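Local coordinates for malonyl CoA-acyl carrier protein transacylase (Burkholderia pseudomallei, PDB 3G87), which probably transfers the malonyl group from malonyl-CoA to the holo form of an acyl carrier protein, releasing free coenzyme A, at residues A[21-26]-A[68-73]; A[124-129]-A[191-195]; A[169-173]-A[185-189]. All blocks are in the same frame, centred on the assembly; numbering follows the deposited sequence.

Interaction 1 of 3, residues A[21-26]-A[68-73]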
loop_
_atom_site.group_PDB
_atom_site.type_symbol
_atom_site.label_atom_id
_atom_site.label_comp_id
_atom_site.label_asym_id
_atom_site.label_seq_id
_atom_site.Cartn_x
_atom_site.Cartn_y
_atom_site.Cartn_z
ATOM N N MET A 21 -5.963 -10.536 -12.593
ATOM C CA MET A 21 -4.666 -10.440 -11.931
ATOM C C MET A 21 -4.168 -11.818 -11.446
ATOM O O MET A 21 -4.956 -12.688 -11.005
ATOM C CB MET A 21 -4.717 -9.446 -10.766
ATOM C CG MET A 21 -5.566 -9.929 -9.615
ATOM S SD MET A 21 -6.161 -8.746 -8.354
ATOM C CE MET A 21 -4.666 -8.088 -7.717
ATOM N N GLY A 22 -2.886 -11.994 -11.471
ATOM C CA GLY A 22 -2.339 -13.269 -11.132
ATOM C C GLY A 22 -2.203 -14.174 -12.318
ATOM O O GLY A 22 -1.148 -14.428 -12.700
ATOM N N GLY A 23 -3.299 -14.646 -12.872
ATOM C CA GLY A 23 -3.272 -15.431 -14.081
ATOM C C GLY A 23 -2.688 -16.807 -13.907
ATOM O O GLY A 23 -3.111 -17.531 -13.094
ATOM N N ALA A 24 -1.667 -17.115 -14.665
ATOM C CA ALA A 24 -1.067 -18.420 -14.649
ATOM C C ALA A 24 -0.097 -18.629 -13.517
ATOM O O ALA A 24 0.242 -19.718 -13.216
ATOM C CB ALA A 24 -0.447 -18.697 -15.931
ATOM N N LEU A 25 0.299 -17.550 -12.866
ATOM C CA LEU A 25 1.067 -17.617 -11.647
ATOM C C LEU A 25 0.472 -18.484 -10.582
ATOM O O LEU A 25 1.181 -19.028 -9.836
ATOM C CB LEU A 25 1.251 -16.260 -11.055
ATOM C CG LEU A 25 2.255 -15.339 -11.723
ATOM C CD1 LEU A 25 2.114 -13.975 -11.156
ATOM C CD2 LEU A 25 3.640 -15.870 -11.547
ATOM N N PHE A 26 -0.834 -18.580 -10.503
ATOM C CA PHE A 26 -1.465 -19.387 -9.484
ATOM C C PHE A 26 -1.178 -20.861 -9.581
ATOM O O PHE A 26 -0.955 -21.475 -8.630
ATOM C CB PHE A 26 -2.977 -19.159 -9.431
ATOM C CG PHE A 26 -3.358 -17.887 -8.780
ATOM C CD1 PHE A 26 -3.839 -16.846 -9.498
ATOM C CD2 PHE A 26 -3.204 -17.725 -7.459
ATOM C CE1 PHE A 26 -4.132 -15.707 -8.890
ATOM C CE2 PHE A 26 -3.505 -16.617 -6.901
ATOM C CZ PHE A 26 -3.964 -15.604 -7.592
ATOM N N VAL A 68 -1.244 -11.825 -2.387
ATOM C CA VAL A 68 -0.855 -13.101 -2.998
ATOM C C VAL A 68 -0.349 -12.851 -4.419
ATOM O O VAL A 68 0.675 -13.403 -4.848
ATOM C CB VAL A 68 -2.022 -14.109 -2.995
ATOM C CG1 VAL A 68 -1.596 -15.395 -3.647
ATOM C CG2 VAL A 68 -2.488 -14.373 -1.558
ATOM N N VAL A 69 -1.045 -11.980 -5.148
ATOM C CA VAL A 69 -0.566 -11.624 -6.466
ATOM C C VAL A 69 0.788 -10.915 -6.406
ATOM O O VAL A 69 1.736 -11.282 -7.166
ATOM C CB VAL A 69 -1.629 -10.924 -7.296
ATOM C CG1 VAL A 69 -1.049 -10.438 -8.628
ATOM C CG2 VAL A 69 -2.855 -11.943 -7.544
ATOM N N ASN A 70 0.936 -9.956 -5.502
ATOM C CA ASN A 70 2.229 -9.318 -5.380
ATOM C C ASN A 70 3.295 -10.375 -5.074
ATOM O O ASN A 70 4.360 -10.375 -5.675
ATOM C CB ASN A 70 2.216 -8.276 -4.256
ATOM C CG ASN A 70 1.416 -7.055 -4.594
ATOM O OD1 ASN A 70 0.878 -6.900 -5.714
ATOM N ND2 ASN A 70 1.315 -6.151 -3.619
ATOM N N ALA A 71 3.046 -11.245 -4.107
ATOM C CA ALA A 71 4.019 -12.287 -3.754
ATOM C C ALA A 71 4.408 -13.202 -4.911
ATOM O O ALA A 71 5.574 -13.491 -5.124
ATOM C CB ALA A 71 3.462 -13.140 -2.620
ATOM N N LEU A 72 3.428 -13.721 -5.624
ATOM C CA LEU A 72 3.708 -14.676 -6.676
ATOM C C LEU A 72 4.521 -14.019 -7.776
ATOM O O LEU A 72 5.528 -14.584 -8.232
ATOM C CB LEU A 72 2.389 -15.238 -7.199
ATOM C CG LEU A 72 1.982 -16.606 -6.590
ATOM C CD1 LEU A 72 2.239 -16.770 -5.078
ATOM C CD2 LEU A 72 0.541 -16.917 -6.917
ATOM N N THR A 73 4.120 -12.807 -8.159
ATOM C CA THR A 73 4.875 -11.992 -9.101
ATOM C C THR A 73 6.300 -11.815 -8.609
ATOM O O THR A 73 7.238 -12.001 -9.387
ATOM C CB THR A 73 4.272 -10.639 -9.239
ATOM O OG1 THR A 73 2.903 -10.800 -9.549
ATOM C CG2 THR A 73 4.924 -9.898 -10.384
#

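Interaction 2 of 3, residues A[124-129]-A[191-195]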
loop_
_atom_site.group_PDB
_atom_site.type_symbol
_atom_site.label_atom_id
_atom_site.label_comp_id
_atom_site.label_asym_id
_atom_site.label_seq_id
_atom_site.Cartn_x
_atom_site.Cartn_y
_atom_site.Cartn_z
ATOM N N ALA A 124 -14.917 -0.749 9.478
ATOM C CA ALA A 124 -15.096 0.684 9.464
ATOM C C ALA A 124 -16.290 1.107 8.636
ATOM O O ALA A 124 -16.340 0.847 7.491
ATOM C CB ALA A 124 -13.848 1.375 8.941
ATOM N N ARG A 125 -17.248 1.774 9.240
ATOM C CA ARG A 125 -18.378 2.279 8.509
ATOM C C ARG A 125 -18.280 3.749 8.422
ATOM O O ARG A 125 -17.594 4.350 9.166
ATOM C CB ARG A 125 -19.674 1.962 9.192
ATOM C CG ARG A 125 -20.065 0.569 9.099
ATOM C CD ARG A 125 -20.470 0.188 7.784
ATOM N NE ARG A 125 -20.648 -1.244 7.794
ATOM C CZ ARG A 125 -19.955 -2.079 7.043
ATOM N NH1 ARG A 125 -19.045 -1.601 6.219
ATOM N NH2 ARG A 125 -20.184 -3.372 7.120
ATOM N N ASP A 126 -18.973 4.316 7.476
ATOM C CA ASP A 126 -19.149 5.738 7.476
ATOM C C ASP A 126 -17.955 6.624 7.086
ATOM O O ASP A 126 -18.048 7.775 7.142
ATOM C CB ASP A 126 -19.787 6.137 8.801
ATOM C CG ASP A 126 -21.223 5.624 8.943
ATOM O OD1 ASP A 126 -21.947 5.585 7.951
ATOM O OD2 ASP A 126 -21.642 5.244 10.038
ATOM N N GLY A 127 -16.871 6.057 6.618
ATOM C CA GLY A 127 -15.777 6.863 6.082
ATOM C C GLY A 127 -15.667 6.753 4.576
ATOM O O GLY A 127 -16.395 5.958 3.929
ATOM N N ALA A 128 -14.757 7.542 4.014
ATOM C CA ALA A 128 -14.491 7.571 2.612
ATOM C C ALA A 128 -13.088 8.166 2.329
ATOM O O ALA A 128 -12.414 8.712 3.245
ATOM C CB ALA A 128 -15.528 8.389 1.950
ATOM N N MET A 129 -12.685 8.100 1.049
ATOM C CA MET A 129 -11.416 8.653 0.562
ATOM C C MET A 129 -11.582 9.172 -0.871
ATOM O O MET A 129 -12.465 8.715 -1.598
ATOM C CB MET A 129 -10.325 7.574 0.569
ATOM C CG MET A 129 -10.161 6.794 1.900
ATOM S SD MET A 129 -9.005 5.414 1.718
ATOM C CE MET A 129 -7.401 6.225 1.701
ATOM N N THR A 191 -14.472 2.659 -1.015
ATOM C CA THR A 191 -14.265 2.236 0.375
ATOM C C THR A 191 -15.298 2.875 1.287
ATOM O O THR A 191 -15.788 3.975 1.023
ATOM C CB THR A 191 -12.789 2.523 0.936
ATOM O OG1 THR A 191 -12.831 2.715 2.365
ATOM C CG2 THR A 191 -12.138 3.745 0.282
ATOM N N SER A 192 -15.581 2.187 2.388
ATOM C CA SER A 192 -16.562 2.601 3.385
ATOM C C SER A 192 -15.783 3.043 4.644
ATOM O O SER A 192 -16.367 3.341 5.735
ATOM C CB SER A 192 -17.464 1.392 3.693
ATOM O OG SER A 192 -18.735 1.761 4.217
ATOM N N GLY A 193 -14.447 3.085 4.466
ATOM C CA GLY A 193 -13.536 3.520 5.512
ATOM C C GLY A 193 -12.645 4.696 5.135
ATOM O O GLY A 193 -12.197 4.856 4.009
ATOM N N ALA A 194 -12.402 5.514 6.138
ATOM C CA ALA A 194 -11.493 6.630 6.060
ATOM C C ALA A 194 -10.170 6.002 6.459
ATOM O O ALA A 194 -9.806 6.053 7.641
ATOM C CB ALA A 194 -11.917 7.644 7.085
ATOM N N PHE A 195 -9.476 5.397 5.491
ATOM C CA PHE A 195 -8.278 4.627 5.779
ATOM C C PHE A 195 -7.140 5.580 6.006
ATOM O O PHE A 195 -7.112 6.666 5.425
ATOM C CB PHE A 195 -7.936 3.649 4.644
ATOM C CG PHE A 195 -8.967 2.522 4.457
ATOM C CD1 PHE A 195 -9.833 2.145 5.517
ATOM C CD2 PHE A 195 -9.059 1.825 3.229
ATOM C CE1 PHE A 195 -10.793 1.114 5.362
ATOM C CE2 PHE A 195 -10.035 0.796 3.066
ATOM C CZ PHE A 195 -10.876 0.435 4.134
HETATM O O HOH W 1 -20.533 3.048 5.536
HETATM O O HOH W 2 -15.077 6.170 -0.506
#

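Interaction 3 of 3, residues A[169-173]-A[185-189]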
loop_
_atom_site.group_PDB
_atom_site.type_symbol
_atom_site.label_atom_id
_atom_site.label_comp_id
_atom_site.label_asym_id
_atom_site.label_seq_id
_atom_site.Cartn_x
_atom_site.Cartn_y
_atom_site.Cartn_z
ATOM N N ALA A 169 -17.647 10.207 5.379
ATOM C CA ALA A 169 -18.223 10.142 4.047
ATOM C C ALA A 169 -18.818 11.455 3.542
ATOM O O ALA A 169 -18.581 11.864 2.399
ATOM C CB ALA A 169 -19.282 9.002 4.002
ATOM N N HIS A 170 -19.589 12.127 4.385
ATOM C CA HIS A 170 -20.229 13.385 3.976
ATOM C C HIS A 170 -19.229 14.518 3.711
ATOM O O HIS A 170 -19.425 15.311 2.767
ATOM C CB HIS A 170 -21.327 13.761 4.969
ATOM C CG HIS A 170 -20.825 14.199 6.310
ATOM N ND1 HIS A 170 -20.588 15.527 6.617
ATOM C CD2 HIS A 170 -20.569 13.496 7.445
ATOM C CE1 HIS A 170 -20.170 15.618 7.872
ATOM N NE2 HIS A 170 -20.144 14.399 8.395
ATOM N N GLU A 171 -18.125 14.525 4.461
ATOM C CA GLU A 171 -17.059 15.522 4.311
ATOM C C GLU A 171 -16.354 15.235 3.050
ATOM O O GLU A 171 -16.127 16.131 2.206
ATOM C CB GLU A 171 -16.096 15.500 5.481
ATOM C CG GLU A 171 -16.712 16.102 6.757
ATOM C CD GLU A 171 -15.707 16.450 7.883
ATOM O OE1 GLU A 171 -14.473 16.247 7.747
ATOM O OE2 GLU A 171 -16.168 16.939 8.945
ATOM N N ILE A 172 -16.040 13.966 2.847
ATOM C CA ILE A 172 -15.397 13.620 1.602
ATOM C C ILE A 172 -16.342 14.015 0.439
ATOM O O ILE A 172 -15.878 14.514 -0.595
ATOM C CB ILE A 172 -14.976 12.138 1.545
ATOM C CG1 ILE A 172 -13.770 11.860 2.493
ATOM C CG2 ILE A 172 -14.701 11.741 0.123
ATOM C CD1 ILE A 172 -12.351 12.392 2.047
ATOM N N ALA A 173 -17.634 13.805 0.596
ATOM C CA ALA A 173 -18.639 14.146 -0.375
ATOM C C ALA A 173 -18.676 15.650 -0.665
ATOM O O ALA A 173 -18.598 16.071 -1.774
ATOM C CB ALA A 173 -19.959 13.669 0.116
ATOM N N ARG A 185 -8.156 18.367 -9.702
ATOM C CA ARG A 185 -9.202 17.361 -9.950
ATOM C C ARG A 185 -9.454 16.459 -8.735
ATOM O O ARG A 185 -8.625 16.361 -7.835
ATOM C CB ARG A 185 -8.870 16.513 -11.184
ATOM C CG ARG A 185 -9.017 17.216 -12.572
ATOM C CD ARG A 185 -8.850 16.223 -13.806
ATOM N NE ARG A 185 -7.479 15.701 -13.990
ATOM C CZ ARG A 185 -7.147 14.408 -14.152
ATOM N NH1 ARG A 185 -8.089 13.450 -14.198
ATOM N NH2 ARG A 185 -5.860 14.065 -14.289
ATOM N N TYR A 186 -10.613 15.832 -8.709
ATOM C CA TYR A 186 -11.054 15.042 -7.584
ATOM C C TYR A 186 -11.590 13.705 -7.989
ATOM O O TYR A 186 -12.330 13.603 -8.885
ATOM C CB TYR A 186 -12.086 15.832 -6.789
ATOM C CG TYR A 186 -12.913 15.121 -5.750
ATOM C CD1 TYR A 186 -12.731 15.360 -4.414
ATOM C CD2 TYR A 186 -13.919 14.292 -6.110
ATOM C CE1 TYR A 186 -13.491 14.779 -3.492
ATOM C CE2 TYR A 186 -14.676 13.699 -5.198
ATOM C CZ TYR A 186 -14.467 13.938 -3.878
ATOM O OH TYR A 186 -15.242 13.318 -2.966
ATOM N N LEU A 187 -11.206 12.670 -7.290
ATOM C CA LEU A 187 -11.741 11.347 -7.540
ATOM C C LEU A 187 -12.142 10.586 -6.302
ATOM O O LEU A 187 -11.339 10.234 -5.532
ATOM C CB LEU A 187 -10.783 10.550 -8.423
ATOM C CG LEU A 187 -11.109 9.150 -8.937
ATOM C CD1 LEU A 187 -12.401 9.030 -9.725
ATOM C CD2 LEU A 187 -9.934 8.495 -9.645
ATOM N N ARG A 188 -13.420 10.337 -6.144
ATOM C CA ARG A 188 -13.925 9.493 -5.084
ATOM C C ARG A 188 -13.452 8.070 -5.257
ATOM O O ARG A 188 -13.478 7.537 -6.346
ATOM C CB ARG A 188 -15.443 9.510 -5.005
ATOM C CG ARG A 188 -16.017 8.689 -3.872
ATOM C CD ARG A 188 -16.350 9.489 -2.671
ATOM N NE ARG A 188 -16.909 8.799 -1.520
ATOM C CZ ARG A 188 -18.031 9.161 -0.927
ATOM N NH1 ARG A 188 -18.720 10.168 -1.393
ATOM N NH2 ARG A 188 -18.471 8.519 0.115
ATOM N N LEU A 189 -13.014 7.452 -4.173
ATOM C CA LEU A 189 -12.480 6.119 -4.242
ATOM C C LEU A 189 -13.465 5.152 -3.682
ATOM O O LEU A 189 -14.395 5.524 -3.045
ATOM C CB LEU A 189 -11.162 5.991 -3.504
ATOM C CG LEU A 189 -10.009 6.937 -3.730
ATOM C CD1 LEU A 189 -8.856 6.474 -2.966
ATOM C CD2 LEU A 189 -9.654 7.043 -5.133
#

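Interaction 1 of 3, residues A[21-26]-A[68-73]
Val69 projects from helix 59-81 into the hollow formed where 21-26 curls back on itself, overlapping Met21, Gly22 and Phe26 together. Its CG2 lies 4.0 Å from CG of Met21 and 3.8 Å from CZ of Phe26, while its CG1 comes within 3.7 Å of the backbone N of Gly22. This is also the point of close backbone approach, Gly22 CA being 5.3 Å from Val69 CA. A side chain at Gly22 could not fit: an ideal CB would run into CE1 of Phe26, and backbone angles of 90°/-70° would jam it against the preceding carbonyl oxygen. From Gly22 to Leu25 the chain makes a type II' beta turn, with Gly23 at the positive-phi corner and a weak bond from Leu25 N to Gly22 O (3.4 Å). The turn leads into the short helix 25-28 and swings Leu25 and Phe26 onto the long helix, within the large subdomain that acyltransferases of this family build around a parallel sheet. Leu25 and Leu72 meet CB to CB at 4.1 Å. The Phe26 ring crosses a ridge of aliphatic groups, with CD2 3.9 Å from Leu72 CD2 and CE2 4.0 Å from Val68 CG1, and helix 44-50 covers it further through Ile44, Arg45 and Cys48. The segments meet by apolar packing without hydrogen bonding to each other. One turn along the helix from Val69, Leu25 CD1 lies 3.6 Å from Thr73 OG1, a hydroxyl that donates a hydrogen bond to Val69 O (OG1 to O 2.7 Å).

Interaction 2 of 3, residues A[124-129]-A[191-195]
This is a crossing of two backbones, with the Met129 side chain reaching over it, at the edge of the small subdomain: the chain entering strand 127-133 meets the loop between strand 185-188 and helix 201-211. Gly127 and Gly193 come together at 4.1 Å between CA atoms, a closeness that depends on Gly127: an ideal CB there would stand only 2.3 Å from Ala194 N. One direct hydrogen bond joins the segments, from Gly127 N to Ser192 O (2.9 Å). Two waters assist: water 1 links Asp126 N (2.8 Å) with Ser192 OG (2.6 Å), and water 2 donates to Thr191 O (2.8 Å) with a weak bond from Met129 N (3.4 Å). The loop holds an ST turn, Gly193 N donating a hydrogen bond to Thr191 OG1 at 2.7 Å, and an inverse gamma turn centred on Ala194. Met129 SD lies 3.6 Å from Phe195 CB and 4.8 Å from the ring centroid, an oblique Met-aromatic contact. By sequence, Gly193 to Phe195 begin a GAFH motif, as in malonyl-specific acyltransferases (HAFH is a variant), and the Phe195 ring lies near the probable GxSxG nucleophile elbow. Helix 107-123 precedes 124-129; Asp126 bonds by its backbone to Ala169 at the start of helix 169-175, Ala128 to Gly167 of strand 162-168, and Met129, whose side chain packs on Val164 and Ser166 of that strand, to Leu189.

Interaction 3 of 3, residues A[169-173]-A[185-189]
Helix 169-175 packs on edge strand 185-188 in the small subdomain, whose four-stranded antiparallel sheet and helices follow the ferredoxin-like topology; the helix and strand 185-188 belong to the second beta-alpha-beta unit, the helix lying in the connection from strand 162-168. The short axes approach to 10.7 Å and run nearly antiparallel (150°), the usual spacing of a helix on a sheet, bridged here by the side chains of Tyr186, Arg188 and Ile172. Tyr186 and Arg188, two positions apart on the strand, both reach the helix, while Leu187 between them stays out of reach. With chi1 t (167°), Tyr186 extends toward Ile172; its side chain also touches Ala130 and Ile132 of the adjacent strand 127-133. Arg188 has chi1 and chi3 both t, but chi2 at 97° lies between wells and turns the side chain so that Ile172 CG2 covers one face of the guanidinium. Arg188 CD lies 3.9 Å from Ile172 CG2, and its NH2 and NH1 come 4.0 Å from Ala169 CB and Ala173 CB respectively. These alanines, one helical turn apart, offer the arginine a low, apolar surface. Ile172 takes the mm rotamer and also touches Ile165 of strand 162-168, so it joins the helix to two strands. The hydroxyl of Tyr186 ends on the helix backbone, donating a hydrogen bond from OH to Ile172 O at 2.7 Å, with Ile172 CG2 3.5 Å from that same OH.

Overall arrangement
From the N terminus, interaction 1 comes first, closing the mostly helical excursion between 21-26 and 68-73 within the large subdomain before either of the others begins. It stands apart, its centre 27 Å from that of interaction 2 and 31 Å from that of interaction 3. The chain then enters the small subdomain at 124-129, and the wide loop opened there shuts only at 191-195; interaction 3, between 169-173 and 185-189, lies wholly within it. These two contacts touch: Met129 O lies 2.9 Å from Leu189 N and Asp126 O 3.0 Å from Ala169 N, both probable hydrogen bonds. Through neighbouring strands 127-133 and 185-188, they tie helix 169-175 and the antiparallel sheet to the loop before helix 201-211.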